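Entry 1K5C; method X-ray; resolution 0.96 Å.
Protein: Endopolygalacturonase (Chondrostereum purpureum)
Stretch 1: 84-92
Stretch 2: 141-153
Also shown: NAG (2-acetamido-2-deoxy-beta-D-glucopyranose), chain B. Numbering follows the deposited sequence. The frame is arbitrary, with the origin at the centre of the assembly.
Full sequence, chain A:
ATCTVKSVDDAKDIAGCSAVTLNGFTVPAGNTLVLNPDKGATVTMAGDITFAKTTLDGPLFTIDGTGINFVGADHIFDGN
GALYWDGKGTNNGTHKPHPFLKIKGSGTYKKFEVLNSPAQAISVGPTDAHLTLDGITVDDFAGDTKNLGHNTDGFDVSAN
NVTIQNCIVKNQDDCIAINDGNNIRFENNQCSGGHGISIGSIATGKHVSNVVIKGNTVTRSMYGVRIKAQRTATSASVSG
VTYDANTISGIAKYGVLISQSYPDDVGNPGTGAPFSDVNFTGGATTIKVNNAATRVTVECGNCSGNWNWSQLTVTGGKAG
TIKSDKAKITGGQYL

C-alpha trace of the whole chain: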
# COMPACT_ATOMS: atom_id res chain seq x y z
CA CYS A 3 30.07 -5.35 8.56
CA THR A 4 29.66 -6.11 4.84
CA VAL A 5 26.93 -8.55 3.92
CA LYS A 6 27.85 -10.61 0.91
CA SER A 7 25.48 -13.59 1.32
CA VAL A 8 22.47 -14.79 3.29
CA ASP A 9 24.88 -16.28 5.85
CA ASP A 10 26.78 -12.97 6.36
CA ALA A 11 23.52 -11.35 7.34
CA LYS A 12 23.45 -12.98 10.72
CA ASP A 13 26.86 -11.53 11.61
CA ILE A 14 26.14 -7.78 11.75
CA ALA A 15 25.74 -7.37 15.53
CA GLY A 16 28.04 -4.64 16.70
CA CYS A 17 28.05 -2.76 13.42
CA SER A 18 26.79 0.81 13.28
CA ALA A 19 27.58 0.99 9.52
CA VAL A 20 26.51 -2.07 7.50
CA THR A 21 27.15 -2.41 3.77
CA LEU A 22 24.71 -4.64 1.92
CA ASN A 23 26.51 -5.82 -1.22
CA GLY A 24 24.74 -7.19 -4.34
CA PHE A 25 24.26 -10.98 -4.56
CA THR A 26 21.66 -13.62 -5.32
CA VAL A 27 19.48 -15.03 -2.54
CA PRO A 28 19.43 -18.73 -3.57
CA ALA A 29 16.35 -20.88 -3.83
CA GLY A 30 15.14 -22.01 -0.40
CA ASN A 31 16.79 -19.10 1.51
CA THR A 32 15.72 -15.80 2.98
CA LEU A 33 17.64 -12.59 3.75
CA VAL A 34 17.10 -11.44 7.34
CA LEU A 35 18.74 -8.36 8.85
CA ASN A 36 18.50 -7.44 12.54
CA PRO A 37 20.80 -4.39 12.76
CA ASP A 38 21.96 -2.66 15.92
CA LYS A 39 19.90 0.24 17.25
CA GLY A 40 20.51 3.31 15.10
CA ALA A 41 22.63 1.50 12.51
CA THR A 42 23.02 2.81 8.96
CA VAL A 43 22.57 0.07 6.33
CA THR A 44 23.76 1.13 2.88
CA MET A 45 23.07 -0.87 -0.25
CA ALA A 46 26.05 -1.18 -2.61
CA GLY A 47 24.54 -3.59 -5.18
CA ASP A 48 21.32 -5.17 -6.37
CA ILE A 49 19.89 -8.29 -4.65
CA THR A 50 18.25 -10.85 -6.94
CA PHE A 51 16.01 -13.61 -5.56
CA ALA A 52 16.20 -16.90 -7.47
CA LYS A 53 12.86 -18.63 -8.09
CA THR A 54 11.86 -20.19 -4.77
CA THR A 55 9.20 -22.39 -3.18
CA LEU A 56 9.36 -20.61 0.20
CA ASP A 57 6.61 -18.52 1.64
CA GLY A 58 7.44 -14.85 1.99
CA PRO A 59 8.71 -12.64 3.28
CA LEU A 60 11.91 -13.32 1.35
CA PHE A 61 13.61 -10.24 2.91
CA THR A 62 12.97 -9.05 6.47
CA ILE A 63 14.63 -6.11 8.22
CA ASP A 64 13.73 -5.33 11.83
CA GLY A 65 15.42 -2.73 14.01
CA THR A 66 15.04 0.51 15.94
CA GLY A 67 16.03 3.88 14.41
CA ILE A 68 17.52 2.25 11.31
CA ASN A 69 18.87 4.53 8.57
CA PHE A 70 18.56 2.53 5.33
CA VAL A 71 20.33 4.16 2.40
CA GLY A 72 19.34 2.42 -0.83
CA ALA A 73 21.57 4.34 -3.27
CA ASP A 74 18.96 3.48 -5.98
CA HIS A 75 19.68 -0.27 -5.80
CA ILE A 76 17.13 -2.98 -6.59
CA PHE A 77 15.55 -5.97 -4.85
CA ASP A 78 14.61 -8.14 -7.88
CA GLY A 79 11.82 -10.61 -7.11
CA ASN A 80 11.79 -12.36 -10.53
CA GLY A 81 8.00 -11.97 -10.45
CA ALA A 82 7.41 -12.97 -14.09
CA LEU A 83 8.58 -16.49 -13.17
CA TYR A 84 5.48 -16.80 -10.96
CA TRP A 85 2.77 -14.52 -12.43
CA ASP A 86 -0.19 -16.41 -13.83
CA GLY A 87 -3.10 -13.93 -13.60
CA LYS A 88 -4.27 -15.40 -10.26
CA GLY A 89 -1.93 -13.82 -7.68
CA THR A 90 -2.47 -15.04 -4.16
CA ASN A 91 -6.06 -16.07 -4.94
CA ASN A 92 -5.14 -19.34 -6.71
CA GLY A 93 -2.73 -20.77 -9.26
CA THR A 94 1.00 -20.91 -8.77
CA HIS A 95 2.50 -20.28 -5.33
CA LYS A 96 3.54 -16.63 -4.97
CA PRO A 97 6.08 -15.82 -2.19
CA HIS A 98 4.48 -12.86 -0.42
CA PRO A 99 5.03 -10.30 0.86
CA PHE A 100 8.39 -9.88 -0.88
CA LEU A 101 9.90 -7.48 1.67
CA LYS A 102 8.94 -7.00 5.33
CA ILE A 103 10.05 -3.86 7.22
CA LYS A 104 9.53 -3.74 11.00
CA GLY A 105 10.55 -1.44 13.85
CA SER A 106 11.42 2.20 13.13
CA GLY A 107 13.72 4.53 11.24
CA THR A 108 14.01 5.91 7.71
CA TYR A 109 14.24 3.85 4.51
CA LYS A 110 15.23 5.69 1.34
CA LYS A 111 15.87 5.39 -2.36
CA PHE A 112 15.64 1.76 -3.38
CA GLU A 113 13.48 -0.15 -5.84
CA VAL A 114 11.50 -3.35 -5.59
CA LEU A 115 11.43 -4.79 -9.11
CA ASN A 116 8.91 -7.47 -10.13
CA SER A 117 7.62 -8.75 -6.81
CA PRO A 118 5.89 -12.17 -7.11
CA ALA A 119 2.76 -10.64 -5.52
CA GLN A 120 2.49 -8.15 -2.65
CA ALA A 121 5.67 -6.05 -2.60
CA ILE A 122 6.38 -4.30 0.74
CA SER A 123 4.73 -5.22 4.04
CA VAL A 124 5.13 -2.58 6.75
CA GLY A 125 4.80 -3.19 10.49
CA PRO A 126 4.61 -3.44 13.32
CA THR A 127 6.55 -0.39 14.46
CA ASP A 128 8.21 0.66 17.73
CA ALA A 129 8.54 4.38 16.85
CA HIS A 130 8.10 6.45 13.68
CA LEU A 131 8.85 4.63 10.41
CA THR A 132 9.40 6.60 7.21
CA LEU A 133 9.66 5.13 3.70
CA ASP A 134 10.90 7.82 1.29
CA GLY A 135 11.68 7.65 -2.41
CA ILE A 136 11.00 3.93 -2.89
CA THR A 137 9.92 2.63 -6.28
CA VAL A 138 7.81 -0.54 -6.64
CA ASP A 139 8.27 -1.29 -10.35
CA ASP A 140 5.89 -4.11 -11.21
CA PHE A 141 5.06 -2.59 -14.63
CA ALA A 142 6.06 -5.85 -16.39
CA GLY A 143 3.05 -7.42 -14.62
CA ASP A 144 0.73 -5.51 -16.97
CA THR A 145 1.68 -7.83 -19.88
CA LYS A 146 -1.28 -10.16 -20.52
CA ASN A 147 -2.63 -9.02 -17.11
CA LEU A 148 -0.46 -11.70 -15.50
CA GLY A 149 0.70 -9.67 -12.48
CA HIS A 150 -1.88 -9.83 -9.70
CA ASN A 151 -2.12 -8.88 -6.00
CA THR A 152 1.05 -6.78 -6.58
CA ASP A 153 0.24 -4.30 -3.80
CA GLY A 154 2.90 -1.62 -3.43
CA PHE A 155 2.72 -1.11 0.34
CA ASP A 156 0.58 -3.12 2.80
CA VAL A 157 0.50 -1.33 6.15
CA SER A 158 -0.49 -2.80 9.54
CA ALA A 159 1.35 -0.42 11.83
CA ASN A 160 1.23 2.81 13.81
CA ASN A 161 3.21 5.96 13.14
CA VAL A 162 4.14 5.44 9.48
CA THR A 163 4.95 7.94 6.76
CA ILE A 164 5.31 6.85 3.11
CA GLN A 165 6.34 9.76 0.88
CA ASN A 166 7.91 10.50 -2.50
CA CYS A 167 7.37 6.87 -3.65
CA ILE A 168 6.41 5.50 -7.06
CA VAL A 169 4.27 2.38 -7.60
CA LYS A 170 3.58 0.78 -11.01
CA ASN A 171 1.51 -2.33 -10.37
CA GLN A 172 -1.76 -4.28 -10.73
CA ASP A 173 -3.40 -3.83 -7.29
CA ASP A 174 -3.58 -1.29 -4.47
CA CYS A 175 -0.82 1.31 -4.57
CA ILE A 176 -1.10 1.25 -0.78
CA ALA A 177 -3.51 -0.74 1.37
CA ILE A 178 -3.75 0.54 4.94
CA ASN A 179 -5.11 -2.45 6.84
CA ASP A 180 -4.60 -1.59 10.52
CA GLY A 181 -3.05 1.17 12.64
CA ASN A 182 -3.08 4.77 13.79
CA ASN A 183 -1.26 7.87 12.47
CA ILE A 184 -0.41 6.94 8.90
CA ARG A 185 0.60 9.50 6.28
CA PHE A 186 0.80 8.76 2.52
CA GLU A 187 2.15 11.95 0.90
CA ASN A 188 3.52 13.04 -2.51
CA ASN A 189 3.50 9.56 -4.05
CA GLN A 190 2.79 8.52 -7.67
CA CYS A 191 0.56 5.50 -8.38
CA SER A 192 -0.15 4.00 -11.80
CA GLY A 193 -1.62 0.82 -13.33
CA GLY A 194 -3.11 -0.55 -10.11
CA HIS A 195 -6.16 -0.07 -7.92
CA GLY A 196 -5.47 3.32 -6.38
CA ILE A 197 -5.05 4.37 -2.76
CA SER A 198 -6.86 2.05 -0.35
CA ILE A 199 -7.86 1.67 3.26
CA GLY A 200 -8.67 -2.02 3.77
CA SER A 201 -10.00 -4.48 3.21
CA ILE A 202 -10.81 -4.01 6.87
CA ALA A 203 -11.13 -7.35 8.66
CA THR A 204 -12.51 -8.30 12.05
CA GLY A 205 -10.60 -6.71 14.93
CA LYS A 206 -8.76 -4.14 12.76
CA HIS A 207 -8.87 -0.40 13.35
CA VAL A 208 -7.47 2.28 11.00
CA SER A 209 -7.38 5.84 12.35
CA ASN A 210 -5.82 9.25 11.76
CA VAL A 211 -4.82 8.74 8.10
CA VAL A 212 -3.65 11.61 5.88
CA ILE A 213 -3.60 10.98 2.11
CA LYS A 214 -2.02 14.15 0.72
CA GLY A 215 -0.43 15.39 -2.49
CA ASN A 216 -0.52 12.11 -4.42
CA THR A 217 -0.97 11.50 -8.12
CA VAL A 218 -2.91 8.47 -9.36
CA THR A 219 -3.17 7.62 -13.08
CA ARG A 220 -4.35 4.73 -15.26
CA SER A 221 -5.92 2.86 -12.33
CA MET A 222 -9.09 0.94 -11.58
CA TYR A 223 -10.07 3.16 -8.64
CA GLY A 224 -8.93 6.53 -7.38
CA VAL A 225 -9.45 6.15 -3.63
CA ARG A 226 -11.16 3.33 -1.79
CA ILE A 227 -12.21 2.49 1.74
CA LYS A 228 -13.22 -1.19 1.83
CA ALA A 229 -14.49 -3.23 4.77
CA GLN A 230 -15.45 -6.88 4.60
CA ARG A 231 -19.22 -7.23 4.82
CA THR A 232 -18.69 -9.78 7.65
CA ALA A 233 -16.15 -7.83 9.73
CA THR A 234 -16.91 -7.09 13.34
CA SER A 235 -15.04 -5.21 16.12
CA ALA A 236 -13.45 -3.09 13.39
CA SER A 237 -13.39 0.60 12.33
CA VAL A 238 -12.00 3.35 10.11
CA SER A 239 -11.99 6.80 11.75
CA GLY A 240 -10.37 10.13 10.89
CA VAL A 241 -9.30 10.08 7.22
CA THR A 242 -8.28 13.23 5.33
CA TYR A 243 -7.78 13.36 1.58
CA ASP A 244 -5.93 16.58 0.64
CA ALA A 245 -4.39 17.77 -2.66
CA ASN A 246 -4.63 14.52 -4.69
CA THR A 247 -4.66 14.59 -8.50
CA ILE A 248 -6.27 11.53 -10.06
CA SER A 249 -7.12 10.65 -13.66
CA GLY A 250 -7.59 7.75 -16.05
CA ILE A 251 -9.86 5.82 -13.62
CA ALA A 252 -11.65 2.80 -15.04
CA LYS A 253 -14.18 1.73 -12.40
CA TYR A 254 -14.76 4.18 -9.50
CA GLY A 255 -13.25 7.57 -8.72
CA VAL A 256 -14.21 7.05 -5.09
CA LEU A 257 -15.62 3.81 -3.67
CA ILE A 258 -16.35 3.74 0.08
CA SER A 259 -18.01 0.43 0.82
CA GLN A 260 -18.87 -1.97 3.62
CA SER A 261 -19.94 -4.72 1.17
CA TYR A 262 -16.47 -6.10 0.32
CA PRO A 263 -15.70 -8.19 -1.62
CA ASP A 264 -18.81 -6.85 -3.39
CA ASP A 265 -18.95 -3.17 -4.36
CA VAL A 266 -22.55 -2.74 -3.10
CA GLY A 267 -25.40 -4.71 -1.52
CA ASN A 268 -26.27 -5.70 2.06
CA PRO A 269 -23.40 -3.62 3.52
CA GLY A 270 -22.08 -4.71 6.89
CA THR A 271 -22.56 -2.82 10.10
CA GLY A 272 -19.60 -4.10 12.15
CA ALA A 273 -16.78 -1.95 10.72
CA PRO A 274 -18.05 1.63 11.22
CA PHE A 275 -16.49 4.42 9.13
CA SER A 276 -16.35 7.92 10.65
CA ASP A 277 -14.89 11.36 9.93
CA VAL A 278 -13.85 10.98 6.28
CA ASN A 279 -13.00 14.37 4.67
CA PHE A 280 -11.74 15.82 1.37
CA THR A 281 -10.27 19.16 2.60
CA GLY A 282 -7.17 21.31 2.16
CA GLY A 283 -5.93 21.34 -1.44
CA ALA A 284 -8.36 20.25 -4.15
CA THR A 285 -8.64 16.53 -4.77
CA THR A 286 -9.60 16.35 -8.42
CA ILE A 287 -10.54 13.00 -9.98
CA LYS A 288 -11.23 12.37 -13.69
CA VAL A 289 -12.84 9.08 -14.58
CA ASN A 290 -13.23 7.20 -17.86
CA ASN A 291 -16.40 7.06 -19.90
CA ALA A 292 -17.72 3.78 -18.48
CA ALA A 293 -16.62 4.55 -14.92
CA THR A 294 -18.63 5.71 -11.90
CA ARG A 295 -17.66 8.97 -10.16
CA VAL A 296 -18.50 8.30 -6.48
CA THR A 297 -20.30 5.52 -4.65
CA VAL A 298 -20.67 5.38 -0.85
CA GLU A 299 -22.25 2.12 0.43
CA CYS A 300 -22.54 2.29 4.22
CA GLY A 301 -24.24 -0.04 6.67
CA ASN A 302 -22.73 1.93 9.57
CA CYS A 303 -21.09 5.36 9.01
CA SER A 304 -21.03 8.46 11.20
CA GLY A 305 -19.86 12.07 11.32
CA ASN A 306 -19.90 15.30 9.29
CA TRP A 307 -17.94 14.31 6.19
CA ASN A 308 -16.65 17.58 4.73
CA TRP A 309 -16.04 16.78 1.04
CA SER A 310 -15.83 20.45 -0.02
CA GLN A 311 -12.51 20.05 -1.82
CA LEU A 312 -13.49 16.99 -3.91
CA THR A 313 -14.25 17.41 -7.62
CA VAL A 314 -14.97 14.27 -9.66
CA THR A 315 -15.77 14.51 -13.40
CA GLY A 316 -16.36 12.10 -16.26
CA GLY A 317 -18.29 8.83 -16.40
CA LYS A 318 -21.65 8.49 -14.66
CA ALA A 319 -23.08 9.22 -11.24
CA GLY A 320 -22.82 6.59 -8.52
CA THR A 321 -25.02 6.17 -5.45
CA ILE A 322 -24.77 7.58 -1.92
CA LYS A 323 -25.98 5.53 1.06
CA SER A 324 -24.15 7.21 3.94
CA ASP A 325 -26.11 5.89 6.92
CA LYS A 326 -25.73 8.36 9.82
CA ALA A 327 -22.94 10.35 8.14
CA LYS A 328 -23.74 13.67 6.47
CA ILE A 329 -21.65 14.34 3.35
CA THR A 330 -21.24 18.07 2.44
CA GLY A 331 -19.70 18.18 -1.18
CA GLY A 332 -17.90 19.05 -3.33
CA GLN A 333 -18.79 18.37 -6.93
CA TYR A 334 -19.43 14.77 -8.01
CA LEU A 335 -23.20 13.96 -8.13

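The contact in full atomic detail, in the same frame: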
# COMPACT_ATOMS: atom_id res chain seq x y z
N TYR A 84 6.63 -16.30 -11.75
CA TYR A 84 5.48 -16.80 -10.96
C TYR A 84 4.15 -16.36 -11.55
O TYR A 84 3.16 -17.06 -11.42
CB TYR A 84 5.57 -16.26 -9.57
CG TYR A 84 6.87 -16.48 -8.79
CD1 TYR A 84 6.99 -17.54 -7.90
CD2 TYR A 84 7.93 -15.60 -8.96
CE1 TYR A 84 8.20 -17.73 -7.21
CE2 TYR A 84 9.12 -15.75 -8.23
CZ TYR A 84 9.23 -16.82 -7.34
OH TYR A 84 10.36 -16.97 -6.57
N TRP A 85 4.08 -15.12 -12.10
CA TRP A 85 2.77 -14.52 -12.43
C TRP A 85 1.98 -15.40 -13.36
O TRP A 85 2.48 -15.88 -14.39
CB TRP A 85 3.01 -13.16 -13.10
CG TRP A 85 3.66 -12.14 -12.23
CD1 TRP A 85 3.61 -12.04 -10.86
CD2 TRP A 85 4.46 -11.04 -12.70
NE1 TRP A 85 4.33 -10.93 -10.45
CE2 TRP A 85 4.88 -10.32 -11.55
CE3 TRP A 85 4.90 -10.62 -13.96
CZ2 TRP A 85 5.70 -9.18 -11.62
CZ3 TRP A 85 5.74 -9.50 -14.04
CH2 TRP A 85 6.13 -8.80 -12.88
N ASP A 86 0.69 -15.53 -13.04
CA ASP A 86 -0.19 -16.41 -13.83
C ASP A 86 -1.61 -15.82 -13.91
O ASP A 86 -2.55 -16.57 -14.26
CB ASP A 86 -0.22 -17.80 -13.25
CG ASP A 86 -0.88 -17.89 -11.90
OD1 ASP A 86 -1.10 -16.83 -11.29
OD2 ASP A 86 -1.17 -19.03 -11.41
N GLY A 87 -1.80 -14.56 -13.58
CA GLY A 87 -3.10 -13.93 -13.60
C GLY A 87 -3.90 -14.14 -12.33
O GLY A 87 -4.96 -13.52 -12.18
N LYS A 88 -3.46 -15.03 -11.42
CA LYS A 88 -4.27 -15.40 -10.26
C LYS A 88 -3.69 -14.89 -8.94
O LYS A 88 -4.38 -14.95 -7.92
CB LYS A 88 -4.46 -16.92 -10.21
CG LYS A 88 -5.22 -17.44 -11.44
CD LYS A 88 -5.33 -18.96 -11.40
CE LYS A 88 -6.16 -19.43 -12.60
NZ LYS A 88 -6.09 -20.93 -12.80
N GLY A 89 -2.45 -14.42 -8.96
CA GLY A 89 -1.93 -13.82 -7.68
C GLY A 89 -2.02 -14.80 -6.54
O GLY A 89 -1.72 -16.01 -6.66
N THR A 90 -2.39 -14.25 -5.38
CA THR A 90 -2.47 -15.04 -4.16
C THR A 90 -3.86 -15.61 -3.99
O THR A 90 -4.17 -16.23 -2.97
CB THR A 90 -2.04 -14.18 -2.95
OG1 THR A 90 -2.70 -12.89 -2.95
CG2 THR A 90 -0.58 -13.84 -3.05
N ASN A 91 -4.72 -15.48 -5.03
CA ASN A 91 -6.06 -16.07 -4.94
C ASN A 91 -5.99 -17.56 -5.25
O ASN A 91 -6.80 -18.36 -4.71
CB ASN A 91 -6.98 -15.46 -5.98
CG ASN A 91 -7.24 -13.98 -5.77
OD1 ASN A 91 -7.26 -13.55 -4.60
ND2 ASN A 91 -7.49 -13.30 -6.86
N ASN A 92 -5.14 -17.98 -6.17
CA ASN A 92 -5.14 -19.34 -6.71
C ASN A 92 -3.91 -19.50 -7.58
O ASN A 92 -3.05 -18.62 -7.63
CB ASN A 92 -6.48 -19.57 -7.48
CG ASN A 92 -6.99 -20.97 -7.37
OD1 ASN A 92 -6.18 -21.91 -7.55
ND2 ASN A 92 -8.28 -21.13 -7.06
N PHE A 141 5.68 -2.90 -13.33
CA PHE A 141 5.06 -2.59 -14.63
C PHE A 141 5.01 -3.82 -15.55
O PHE A 141 4.06 -3.97 -16.33
CB PHE A 141 5.86 -1.44 -15.28
CG PHE A 141 5.29 -1.07 -16.63
CD1 PHE A 141 4.07 -0.37 -16.73
CD2 PHE A 141 5.93 -1.41 -17.79
CE1 PHE A 141 3.56 -0.04 -17.97
CE2 PHE A 141 5.37 -1.10 -19.04
CZ PHE A 141 4.18 -0.41 -19.11
N ALA A 142 6.05 -4.68 -15.53
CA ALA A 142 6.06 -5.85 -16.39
C ALA A 142 4.84 -6.72 -16.14
O ALA A 142 4.44 -7.51 -17.03
CB ALA A 142 7.36 -6.63 -16.14
N GLY A 143 4.25 -6.65 -14.95
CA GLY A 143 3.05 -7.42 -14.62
C GLY A 143 1.82 -7.02 -15.44
O GLY A 143 0.81 -7.74 -15.40
N ASP A 144 1.86 -5.89 -16.14
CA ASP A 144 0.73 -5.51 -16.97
C ASP A 144 0.59 -6.44 -18.15
O ASP A 144 -0.51 -6.60 -18.72
CB ASP A 144 0.88 -4.09 -17.50
CG ASP A 144 0.63 -2.98 -16.50
OD1 ASP A 144 0.41 -3.27 -15.33
OD2 ASP A 144 0.61 -1.81 -16.97
N THR A 145 1.68 -7.01 -18.63
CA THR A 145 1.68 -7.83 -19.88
C THR A 145 0.76 -9.01 -19.69
O THR A 145 0.90 -9.81 -18.74
CB THR A 145 3.11 -8.29 -20.21
OG1 THR A 145 3.91 -7.10 -20.42
CG2 THR A 145 3.10 -9.14 -21.49
N LYS A 146 -0.28 -9.10 -20.56
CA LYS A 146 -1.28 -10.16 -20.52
C LYS A 146 -1.96 -10.18 -19.16
O LYS A 146 -2.57 -11.24 -18.79
CB LYS A 146 -0.71 -11.50 -20.93
CG LYS A 146 -0.25 -11.54 -22.36
CD LYS A 146 0.28 -12.88 -22.76
CE LYS A 146 0.44 -13.93 -21.68
N ASN A 147 -1.96 -9.06 -18.41
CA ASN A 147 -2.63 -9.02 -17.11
C ASN A 147 -2.20 -10.19 -16.21
O ASN A 147 -2.96 -10.67 -15.37
CB ASN A 147 -4.16 -8.91 -17.20
CG ASN A 147 -4.59 -7.65 -17.91
OD1 ASN A 147 -5.34 -7.73 -18.86
ND2 ASN A 147 -4.11 -6.46 -17.51
N LEU A 148 -0.90 -10.57 -16.32
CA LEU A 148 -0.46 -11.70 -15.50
C LEU A 148 -0.11 -11.28 -14.07
O LEU A 148 -0.30 -12.10 -13.16
CB LEU A 148 0.74 -12.40 -16.14
CG LEU A 148 0.35 -13.06 -17.50
CD1 LEU A 148 1.67 -13.49 -18.19
CD2 LEU A 148 -0.69 -14.16 -17.38
N GLY A 149 0.43 -10.09 -13.85
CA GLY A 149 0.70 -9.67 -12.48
C GLY A 149 -0.62 -9.48 -11.73
O GLY A 149 -1.62 -9.04 -12.29
N HIS A 150 -0.61 -9.84 -10.45
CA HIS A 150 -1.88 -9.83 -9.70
C HIS A 150 -1.55 -9.76 -8.21
O HIS A 150 -0.56 -10.35 -7.75
CB HIS A 150 -2.65 -11.14 -10.02
CG HIS A 150 -4.08 -11.01 -9.81
ND1 HIS A 150 -4.89 -10.43 -10.79
CD2 HIS A 150 -4.90 -11.36 -8.78
CE1 HIS A 150 -6.13 -10.43 -10.33
NE2 HIS A 150 -6.18 -10.97 -9.13
N ASN A 151 -2.36 -9.03 -7.43
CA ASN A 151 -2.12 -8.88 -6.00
C ASN A 151 -0.71 -8.28 -5.75
O ASN A 151 -0.11 -8.54 -4.71
CB ASN A 151 -2.29 -10.16 -5.18
CG ASN A 151 -3.69 -10.76 -5.36
OD1 ASN A 151 -3.84 -11.88 -5.89
ND2 ASN A 151 -4.68 -10.06 -4.92
N THR A 152 -0.28 -7.41 -6.66
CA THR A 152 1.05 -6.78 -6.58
C THR A 152 1.01 -5.46 -5.81
O THR A 152 1.59 -4.44 -6.22
CB THR A 152 1.61 -6.62 -7.98
OG1 THR A 152 0.57 -6.11 -8.85
CG2 THR A 152 2.17 -7.96 -8.51
N ASP A 153 0.36 -5.50 -4.63
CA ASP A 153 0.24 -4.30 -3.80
C ASP A 153 1.60 -3.65 -3.59
O ASP A 153 2.60 -4.31 -3.32
CB ASP A 153 -0.27 -4.65 -2.39
CG ASP A 153 -1.59 -5.38 -2.32
OD1 ASP A 153 -2.01 -6.04 -3.30
OD2 ASP A 153 -2.21 -5.33 -1.21
C1 NAG B . -8.84 -22.50 -7.16
C2 NAG B . -10.21 -22.34 -6.42
C3 NAG B . -10.84 -23.74 -6.37
C4 NAG B . -11.16 -24.09 -7.84
C5 NAG B . -9.83 -24.12 -8.67
C6 NAG B . -10.08 -24.24 -10.14
C7 NAG B . -9.87 -20.46 -4.76
C8 NAG B . -9.53 -20.26 -3.35
N2 NAG B . -9.94 -21.76 -5.13
O3 NAG B . -12.00 -23.90 -5.56
O4 NAG B . -11.71 -25.41 -7.81
O5 NAG B . -9.14 -22.85 -8.50
O6 NAG B . -8.91 -24.45 -10.91
O7 NAG B . -10.08 -19.54 -5.43
O HOH W 1 -0.19 -13.55 -10.76
O HOH W 2 -8.70 -10.67 -7.98
O HOH W 3 -7.66 -10.39 -5.33

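Two direct hydrogen bonds pin the stretches together. Gly-87 N donates to Leu-148 O (2.9 Å), backbone to backbone, where the CA atoms of the two stretches come closest (Gly-87 CA to Leu-148 CA, 3.9 Å). Farther along, Thr-90 N donates to Asn-151 OD1 (2.8 Å); the m rotamer of Asn-151 brings its amide oxygen to this backbone NH, and Thr-90 OG1 also lies 3.3 Å from Asn-151 OD1. Between these bonds sits water 1, which accepts from Asp-86 N (3.1 Å) and Gly-89 N (3.0 Å) and donates to Leu-148 O (2.8 Å), so that one carbonyl serves both the direct and the water-mediated link. Asp-86 points away and braces its own loop instead, its OD1 accepting from Lys-88 N (3.0 Å). At the exposed end, Asn-91 reaches the other stretch through two waters: water 2 joins Asn-91 ND2 (3.1 Å) to His-150 NE2 (2.8 Å), and water 3 joins Asn-91 OD1 (3.3 Å) to Asn-151 ND2 (3.0 Å).

Trp-85 supplies the main apolar packing. Its buried indole lies against glycine backbone: Gly-143 CA is 3.8 Å from the centroid of the six-membered ring and Gly-149 CA 4.0 Å from that of the five-membered ring, both over the same face. The two glycines also fit each other, since a CB on Gly-149 would clash with Gly-143 CA. Ala-142 CB meets Trp-85 CZ3 at 3.9 Å, and Leu-148 CB meets Trp-85 CB at 3.9 Å. The His-150 ring has Gly-87 O over one face and Asn-91 ND2 at its edge. Glycine suits position 89 because a CB there would strike Asn-151 OD1 and His-150 CD2; at Gly-87, the backbone angles themselves call for glycine. Together the stretches bury 559 Å², counting both sides.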